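Local coordinates for protein N-acetylglucosamine 2-epimerase (Xylella fastidiosa, PDB 3GT5) that probably isomerises or epimerises a sugar, as a member of the N-acylglucosamine 2-epimerase family, at residues M19-F33 / E72-V84. Sequence-based numbering, arbitrary orientation.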
ATOM      1  N   MET A  19     -15.809   3.512  -5.141  1.00 19.12           N
ATOM      2  CA  MET A  19     -16.447   4.153  -3.988  1.00 18.51           C
ATOM      3  C   MET A  19     -17.918   3.745  -3.842  1.00 19.93           C
ATOM      4  O   MET A  19     -18.373   3.544  -2.733  1.00 20.42           O
ATOM      5  CB  MET A  19     -16.315   5.665  -4.011  1.00 18.21           C
ATOM      6  CG  MET A  19     -14.885   6.192  -3.836  1.00 18.19           C
ATOM      7  SD  MET A  19     -14.134   5.807  -2.196  1.00 13.87           S
ATOM      8  CE  MET A  19     -15.205   6.740  -1.092  1.00 22.82           C
ATOM      9  N   ALA A  20     -18.612   3.563  -4.961  1.00 19.72           N
ATOM     10  CA  ALA A  20     -20.003   3.129  -4.929  1.00 20.10           C
ATOM     11  C   ALA A  20     -20.148   1.709  -4.381  1.00 20.02           C
ATOM     12  O   ALA A  20     -21.170   1.406  -3.782  1.00 20.59           O
ATOM     13  CB  ALA A  20     -20.674   3.293  -6.334  1.00 19.27           C
ATOM     14  N   PHE A  21     -19.137   0.851  -4.524  1.00 19.60           N
ATOM     15  CA  PHE A  21     -19.165  -0.478  -3.899  1.00 19.97           C
ATOM     16  C   PHE A  21     -19.155  -0.373  -2.361  1.00 19.71           C
ATOM     17  O   PHE A  21     -19.936  -1.030  -1.642  1.00 20.36           O
ATOM     18  CB  PHE A  21     -17.953  -1.343  -4.358  1.00 19.78           C
ATOM     19  CG  PHE A  21     -17.858  -2.644  -3.662  1.00 20.13           C
ATOM     20  CD1 PHE A  21     -18.649  -3.700  -4.058  1.00 23.43           C
ATOM     21  CD2 PHE A  21     -17.046  -2.822  -2.564  1.00 18.88           C
ATOM     22  CE1 PHE A  21     -18.582  -4.892  -3.422  1.00 22.64           C
ATOM     23  CE2 PHE A  21     -16.997  -4.036  -1.911  1.00 19.61           C
ATOM     24  CZ  PHE A  21     -17.757  -5.067  -2.347  1.00 22.20           C
ATOM     25  N   TYR A  22     -18.247   0.446  -1.825  1.00 19.60           N
ATOM     26  CA  TYR A  22     -18.009   0.480  -0.376  1.00 19.57           C
ATOM     27  C   TYR A  22     -18.963   1.438   0.354  1.00 20.12           C
ATOM     28  O   TYR A  22     -19.291   1.221   1.487  1.00 21.84           O
ATOM     29  CB  TYR A  22     -16.581   0.958  -0.094  1.00 19.90           C
ATOM     30  CG  TYR A  22     -15.542  -0.069  -0.391  1.00 18.09           C
ATOM     31  CD1 TYR A  22     -14.756   0.028  -1.542  1.00 18.47           C
ATOM     32  CD2 TYR A  22     -15.358  -1.179   0.457  1.00 18.85           C
ATOM     33  CE1 TYR A  22     -13.818  -0.950  -1.870  1.00 17.22           C
ATOM     34  CE2 TYR A  22     -14.355  -2.153   0.155  1.00 15.96           C
ATOM     35  CZ  TYR A  22     -13.617  -2.030  -0.995  1.00 17.37           C
ATOM     36  OH  TYR A  22     -12.651  -2.955  -1.305  1.00 19.55           O
ATOM     37  N   HIS A  23     -19.336   2.521  -0.310  1.00 21.86           N
ATOM     38  CA  HIS A  23     -20.088   3.585   0.341  1.00 23.30           C
ATOM     39  C   HIS A  23     -21.579   3.474   0.013  1.00 23.96           C
ATOM     40  O   HIS A  23     -21.922   3.371  -1.162  1.00 24.96           O
ATOM     41  CB  HIS A  23     -19.579   4.969  -0.102  1.00 22.13           C
ATOM     42  CG  HIS A  23     -20.212   6.076   0.676  1.00 25.72           C
ATOM     43  ND1 HIS A  23     -19.927   6.277   2.002  1.00 24.43           N
ATOM     44  CD2 HIS A  23     -21.184   6.964   0.352  1.00 27.34           C
ATOM     45  CE1 HIS A  23     -20.681   7.263   2.467  1.00 30.36           C
ATOM     46  NE2 HIS A  23     -21.458   7.689   1.487  1.00 28.64           N
ATOM     47  N   PRO A  24     -22.460   3.495   1.040  1.00 24.84           N
ATOM     48  CA  PRO A  24     -22.186   3.670   2.467  1.00 24.74           C
ATOM     49  C   PRO A  24     -22.167   2.358   3.295  1.00 24.17           C
ATOM     50  O   PRO A  24     -22.111   2.388   4.531  1.00 24.02           O
ATOM     51  CB  PRO A  24     -23.347   4.551   2.900  1.00 25.95           C
ATOM     52  CG  PRO A  24     -24.508   3.905   2.158  1.00 25.28           C
ATOM     53  CD  PRO A  24     -23.909   3.601   0.765  1.00 25.35           C
ATOM     54  N   ARG A  25     -22.170   1.211   2.631  1.00 24.20           N
ATOM     55  CA  ARG A  25     -22.310  -0.067   3.325  1.00 25.28           C
ATOM     56  C   ARG A  25     -21.152  -0.425   4.273  1.00 24.46           C
ATOM     57  O   ARG A  25     -21.351  -1.187   5.222  1.00 22.78           O
ATOM     58  CB  ARG A  25     -22.525  -1.193   2.325  1.00 26.48           C
ATOM     59  CG  ARG A  25     -23.921  -1.169   1.725  1.00 30.70           C
ATOM     60  CD  ARG A  25     -24.102  -2.191   0.617  1.00 33.82           C
ATOM     61  NE  ARG A  25     -23.046  -2.085  -0.400  1.00 35.06           N
ATOM     62  CZ  ARG A  25     -22.960  -2.876  -1.462  1.00 33.35           C
ATOM     63  NH1 ARG A  25     -21.960  -2.720  -2.341  1.00 32.29           N
ATOM     64  NH2 ARG A  25     -23.885  -3.795  -1.669  1.00 32.68           N
ATOM     65  N   CYS A  26     -19.967   0.161   4.040  1.00 23.03           N
ATOM     66  CA  CYS A  26     -18.819  -0.129   4.890  1.00 22.93           C
ATOM     67  C   CYS A  26     -18.861   0.552   6.265  1.00 23.02           C
ATOM     68  O   CYS A  26     -18.086   0.184   7.153  1.00 22.90           O
ATOM     69  CB  CYS A  26     -17.496   0.233   4.184  1.00 21.74           C
ATOM     70  SG  CYS A  26     -17.257   2.017   3.950  1.00 24.39           S
ATOM     71  N   ILE A  27     -19.750   1.530   6.444  1.00 23.40           N
ATOM     72  CA  ILE A  27     -19.765   2.366   7.657  1.00 24.96           C
ATOM     73  C   ILE A  27     -20.559   1.675   8.771  1.00 26.24           C
ATOM     74  O   ILE A  27     -21.749   1.286   8.601  1.00 26.71           O
ATOM     75  CB  ILE A  27     -20.320   3.780   7.367  1.00 25.29           C
ATOM     76  CG1 ILE A  27     -19.414   4.547   6.373  1.00 27.22           C
ATOM     77  CG2 ILE A  27     -20.530   4.549   8.666  1.00 26.76           C
ATOM     78  CD1 ILE A  27     -20.094   5.734   5.786  1.00 27.38           C
ATOM     79  N   ASP A  28     -19.900   1.466   9.900  1.00 25.46           N
ATOM     80  CA  ASP A  28     -20.550   0.921  11.064  1.00 26.72           C
ATOM     81  C   ASP A  28     -20.865   2.102  11.973  1.00 27.08           C
ATOM     82  O   ASP A  28     -19.954   2.705  12.542  1.00 27.12           O
ATOM     83  CB  ASP A  28     -19.627  -0.070  11.752  1.00 26.44           C
ATOM     84  CG  ASP A  28     -20.279  -0.793  12.919  1.00 28.59           C
ATOM     85  OD1 ASP A  28     -21.425  -0.456  13.306  1.00 31.29           O
ATOM     86  OD2 ASP A  28     -19.623  -1.701  13.470  1.00 26.24           O
ATOM     87  N   SER A  29     -22.157   2.424  12.107  1.00 28.79           N
ATOM     88  CA  SER A  29     -22.612   3.514  12.963  1.00 29.70           C
ATOM     89  C   SER A  29     -22.192   3.321  14.415  1.00 29.29           C
ATOM     90  O   SER A  29     -22.032   4.299  15.128  1.00 29.55           O
ATOM     91  CB  SER A  29     -24.141   3.680  12.893  1.00 30.52           C
ATOM     92  OG  SER A  29     -24.803   2.485  13.264  1.00 32.90           O
ATOM     93  N   ALA A  30     -21.976   2.076  14.834  1.00 28.95           N
ATOM     94  CA  ALA A  30     -21.427   1.763  16.165  1.00 29.23           C
ATOM     95  C   ALA A  30     -19.937   2.089  16.349  1.00 28.89           C
ATOM     96  O   ALA A  30     -19.470   2.152  17.496  1.00 29.58           O
ATOM     97  CB  ALA A  30     -21.692   0.273  16.531  1.00 29.64           C
ATOM     98  N   GLY A  31     -19.203   2.332  15.259  1.00 27.72           N
ATOM     99  CA  GLY A  31     -17.749   2.593  15.327  1.00 26.44           C
ATOM    100  C   GLY A  31     -16.973   1.992  14.140  1.00 25.74           C
ATOM    101  O   GLY A  31     -17.074   0.788  13.858  1.00 24.22           O
ATOM    102  N   GLY A  32     -16.214   2.854  13.446  1.00 25.43           N
ATOM    103  CA  GLY A  32     -15.341   2.452  12.341  1.00 24.67           C
ATOM    104  C   GLY A  32     -16.090   1.888  11.138  1.00 23.45           C
ATOM    105  O   GLY A  32     -17.259   2.241  10.877  1.00 23.65           O
ATOM    106  N   PHE A  33     -15.418   0.968  10.446  1.00 21.97           N
ATOM    107  CA  PHE A  33     -15.917   0.354   9.231  1.00 21.19           C
ATOM    108  C   PHE A  33     -15.940  -1.156   9.377  1.00 21.25           C
ATOM    109  O   PHE A  33     -15.132  -1.734  10.126  1.00 20.05           O
ATOM    110  CB  PHE A  33     -15.015   0.737   8.045  1.00 20.55           C
ATOM    111  CG  PHE A  33     -14.813   2.204   7.884  1.00 19.47           C
ATOM    112  CD1 PHE A  33     -15.770   3.009   7.256  1.00 22.53           C
ATOM    113  CD2 PHE A  33     -13.694   2.815   8.399  1.00 20.16           C
ATOM    114  CE1 PHE A  33     -15.541   4.413   7.094  1.00 20.88           C
ATOM    115  CE2 PHE A  33     -13.502   4.188   8.284  1.00 19.96           C
ATOM    116  CZ  PHE A  33     -14.430   4.979   7.622  1.00 20.97           C
ATOM    117  N   GLU A  72     -20.374  13.620   2.595  1.00 25.32           N
ATOM    118  CA  GLU A  72     -20.442  12.317   3.203  1.00 25.73           C
ATOM    119  C   GLU A  72     -19.043  11.689   3.337  1.00 23.88           C
ATOM    120  O   GLU A  72     -18.775  10.963   4.298  1.00 22.89           O
ATOM    121  CB  GLU A  72     -21.402  11.388   2.440  1.00 26.78           C
ATOM    122  CG  GLU A  72     -22.899  11.698   2.675  1.00 29.65           C
ATOM    123  CD  GLU A  72     -23.853  10.586   2.216  1.00 35.15           C
ATOM    124  OE1 GLU A  72     -25.077  10.866   2.125  1.00 38.26           O
ATOM    125  OE2 GLU A  72     -23.401   9.447   1.951  1.00 33.34           O
ATOM    126  N   TYR A  73     -18.133  12.023   2.424  1.00 24.13           N
ATOM    127  CA  TYR A  73     -16.779  11.430   2.462  1.00 23.75           C
ATOM    128  C   TYR A  73     -15.948  12.077   3.553  1.00 23.93           C
ATOM    129  O   TYR A  73     -15.208  11.378   4.259  1.00 22.55           O
ATOM    130  CB  TYR A  73     -16.086  11.565   1.136  1.00 23.59           C
ATOM    131  CG  TYR A  73     -16.711  10.782  -0.015  1.00 22.24           C
ATOM    132  CD1 TYR A  73     -17.668   9.803   0.184  1.00 23.29           C
ATOM    133  CD2 TYR A  73     -16.283  11.008  -1.303  1.00 23.79           C
ATOM    134  CE1 TYR A  73     -18.219   9.088  -0.907  1.00 24.60           C
ATOM    135  CE2 TYR A  73     -16.806  10.287  -2.382  1.00 25.02           C
ATOM    136  CZ  TYR A  73     -17.767   9.351  -2.181  1.00 25.34           C
ATOM    137  OH  TYR A  73     -18.266   8.674  -3.276  1.00 28.25           O
ATOM    138  N   LEU A  74     -16.070  13.403   3.702  1.00 23.20           N
ATOM    139  CA  LEU A  74     -15.408  14.102   4.834  1.00 24.50           C
ATOM    140  C   LEU A  74     -15.913  13.596   6.184  1.00 23.27           C
ATOM    141  O   LEU A  74     -15.128  13.366   7.088  1.00 24.04           O
ATOM    142  CB  LEU A  74     -15.557  15.631   4.715  1.00 24.31           C
ATOM    143  CG  LEU A  74     -14.802  16.546   5.727  1.00 27.05           C
ATOM    144  CD1 LEU A  74     -13.318  16.299   5.692  1.00 26.88           C
ATOM    145  CD2 LEU A  74     -15.098  17.996   5.438  1.00 28.56           C
ATOM    146  N   ASP A  75     -17.221  13.400   6.332  1.00 24.04           N
ATOM    147  CA  ASP A  75     -17.787  12.804   7.544  1.00 23.78           C
ATOM    148  C   ASP A  75     -17.212  11.423   7.872  1.00 22.54           C
ATOM    149  O   ASP A  75     -16.978  11.098   9.070  1.00 21.48           O
ATOM    150  CB  ASP A  75     -19.301  12.649   7.415  1.00 25.18           C
ATOM    151  CG  ASP A  75     -20.021  13.978   7.397  1.00 30.38           C
ATOM    152  OD1 ASP A  75     -19.416  14.991   7.808  1.00 37.10           O
ATOM    153  OD2 ASP A  75     -21.216  13.994   7.006  1.00 38.88           O
ATOM    154  N   ALA A  76     -17.011  10.623   6.819  1.00 20.65           N
ATOM    155  CA  ALA A  76     -16.466   9.275   6.979  1.00 20.28           C
ATOM    156  C   ALA A  76     -14.994   9.315   7.392  1.00 20.02           C
ATOM    157  O   ALA A  76     -14.578   8.444   8.152  1.00 21.24           O
ATOM    158  CB  ALA A  76     -16.623   8.432   5.688  1.00 20.47           C
ATOM    159  N   VAL A  77     -14.226  10.291   6.913  1.00 20.84           N
ATOM    160  CA  VAL A  77     -12.821  10.494   7.384  1.00 20.16           C
ATOM    161  C   VAL A  77     -12.799  10.703   8.907  1.00 20.72           C
ATOM    162  O   VAL A  77     -12.020  10.036   9.635  1.00 19.58           O
ATOM    163  CB  VAL A  77     -12.117  11.690   6.659  1.00 19.55           C
ATOM    164  CG1 VAL A  77     -10.755  12.071   7.329  1.00 18.95           C
ATOM    165  CG2 VAL A  77     -11.895  11.392   5.180  1.00 19.16           C
ATOM    166  N   HIS A  78     -13.660  11.613   9.401  1.00 21.56           N
ATOM    167  CA  HIS A  78     -13.788  11.834  10.874  1.00 21.79           C
ATOM    168  C   HIS A  78     -14.191  10.571  11.674  1.00 21.65           C
ATOM    169  O   HIS A  78     -13.574  10.219  12.673  1.00 21.93           O
ATOM    170  CB  HIS A  78     -14.808  12.977  11.165  1.00 22.10           C
ATOM    171  CG  HIS A  78     -14.257  14.357  10.933  1.00 23.69           C
ATOM    172  ND1 HIS A  78     -14.027  14.881   9.680  1.00 28.95           N
ATOM    173  CD2 HIS A  78     -13.888  15.328  11.809  1.00 24.20           C
ATOM    174  CE1 HIS A  78     -13.555  16.116   9.791  1.00 24.34           C
ATOM    175  NE2 HIS A  78     -13.460  16.405  11.073  1.00 26.18           N
ATOM    176  N   HIS A  79     -15.208   9.865  11.196  1.00 20.91           N
ATOM    177  CA  HIS A  79     -15.647   8.626  11.781  1.00 22.03           C
ATOM    178  C   HIS A  79     -14.505   7.599  11.859  1.00 22.06           C
ATOM    179  O   HIS A  79     -14.308   6.960  12.892  1.00 21.22           O
ATOM    180  CB  HIS A  79     -16.834   8.102  10.931  1.00 21.94           C
ATOM    181  CG  HIS A  79     -17.436   6.820  11.398  1.00 23.35           C
ATOM    182  ND1 HIS A  79     -18.428   6.770  12.367  1.00 24.88           N
ATOM    183  CD2 HIS A  79     -17.282   5.548  10.954  1.00 22.45           C
ATOM    184  CE1 HIS A  79     -18.793   5.512  12.548  1.00 25.37           C
ATOM    185  NE2 HIS A  79     -18.126   4.751  11.685  1.00 25.21           N
ATOM    186  N   GLY A  80     -13.773   7.434  10.740  1.00 22.04           N
ATOM    187  CA  GLY A  80     -12.670   6.478  10.678  1.00 21.13           C
ATOM    188  C   GLY A  80     -11.524   6.833  11.595  1.00 20.41           C
ATOM    189  O   GLY A  80     -10.932   5.957  12.238  1.00 20.06           O
ATOM    190  N   LEU A  81     -11.168   8.110  11.629  1.00 20.78           N
ATOM    191  CA  LEU A  81     -10.114   8.554  12.541  1.00 21.62           C
ATOM    192  C   LEU A  81     -10.504   8.405  14.022  1.00 22.19           C
ATOM    193  O   LEU A  81      -9.649   8.078  14.858  1.00 21.59           O
ATOM    194  CB  LEU A  81      -9.684   9.978  12.228  1.00 21.02           C
ATOM    195  CG  LEU A  81      -8.878  10.137  10.952  1.00 22.30           C
ATOM    196  CD1 LEU A  81      -8.832  11.566  10.552  1.00 25.20           C
ATOM    197  CD2 LEU A  81      -7.419   9.563  11.139  1.00 22.41           C
ATOM    198  N   SER A  82     -11.783   8.617  14.370  1.00 22.86           N
ATOM    199  CA  SER A  82     -12.224   8.365  15.734  1.00 23.25           C
ATOM    200  C   SER A  82     -12.008   6.911  16.139  1.00 22.74           C
ATOM    201  O   SER A  82     -11.570   6.631  17.239  1.00 23.94           O
ATOM    202  CB  SER A  82     -13.711   8.724  15.974  1.00 24.49           C
ATOM    203  OG  SER A  82     -13.882  10.091  15.678  1.00 28.19           O
ATOM    204  N   TYR A  83     -12.335   5.991  15.260  1.00 21.50           N
ATOM    205  CA  TYR A  83     -12.103   4.601  15.554  1.00 22.05           C
ATOM    206  C   TYR A  83     -10.607   4.282  15.790  1.00 21.82           C
ATOM    207  O   TYR A  83     -10.270   3.561  16.726  1.00 21.33           O
ATOM    208  CB  TYR A  83     -12.639   3.733  14.433  1.00 22.19           C
ATOM    209  CG  TYR A  83     -12.852   2.300  14.828  1.00 22.32           C
ATOM    210  CD1 TYR A  83     -13.883   1.938  15.703  1.00 24.00           C
ATOM    211  CD2 TYR A  83     -12.036   1.304  14.345  1.00 22.31           C
ATOM    212  CE1 TYR A  83     -14.105   0.608  16.044  1.00 24.12           C
ATOM    213  CE2 TYR A  83     -12.236  -0.017  14.679  1.00 24.24           C
ATOM    214  CZ  TYR A  83     -13.280  -0.365  15.535  1.00 26.59           C
ATOM    215  OH  TYR A  83     -13.464  -1.681  15.863  1.00 29.34           O
ATOM    216  N   VAL A  84      -9.739   4.825  14.942  1.00 21.42           N
ATOM    217  CA  VAL A  84      -8.282   4.630  15.086  1.00 22.33           C
ATOM    218  C   VAL A  84      -7.818   5.179  16.430  1.00 23.41           C
ATOM    219  O   VAL A  84      -7.114   4.484  17.187  1.00 23.77           O
ATOM    220  CB  VAL A  84      -7.484   5.260  13.886  1.00 22.11           C
ATOM    221  CG1 VAL A  84      -5.946   5.186  14.132  1.00 21.22           C
ATOM    222  CG2 VAL A  84      -7.794   4.549  12.580  1.00 22.58           C
TER
HETATM  223  O   HOH W   1     -15.980   5.493  14.587  1.00 25.21           O
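In this (alpha/alpha)-barrel of the N-acylglucosamine 2-epimerase family, the end of helix 8-22 and the turn-rich loop after it pack along helix 71-88, where His79 from the helix plugs into the loop and His23 from the loop meets Glu72. The type I turn from Asp28 to Gly31, together with Gly32, brings backbone carbonyls to the imidazole of His79, with Ile27 at the end of a preceding type I turn that starts at Pro24. A chi1 of -179° swings the imidazole of His79 out toward the loop, where His79 NE2 donates to Gly32 O at 2.8 Å, close to the ring plane, with a weaker, more bent bond to Asp28 O. Gly32 O also accepts from Asp28 N, which ties the base of the second turn. Ile27 CG2 lies over one face of the imidazole, while the ring's edge is directed at the face of Phe33. Asp28 itself forms a salt bridge with Arg49. At the helix end of the loop, His23 NE2 gives a nearly straight 2.7 Å bond to Glu72 OE2, and ND1 is held by Tyr61 of helix 51-68. Pro24 CB covers one face of the His23 ring; the opposite face takes the edge of Tyr73, planes at 90°. Met19, its chain bent at chi2 and chi3, sets CE over the Tyr73 ring, 3.9 Å from the centroid. Further along, Phe33 CE2 comes within 3.4 Å of Gly80 CA, and Gly32 CA sits over the face of Tyr83. A water over a face of the His79 ring joins the two backbones, donating to His79 O and accepting from Gly32 N at 2.9 Å.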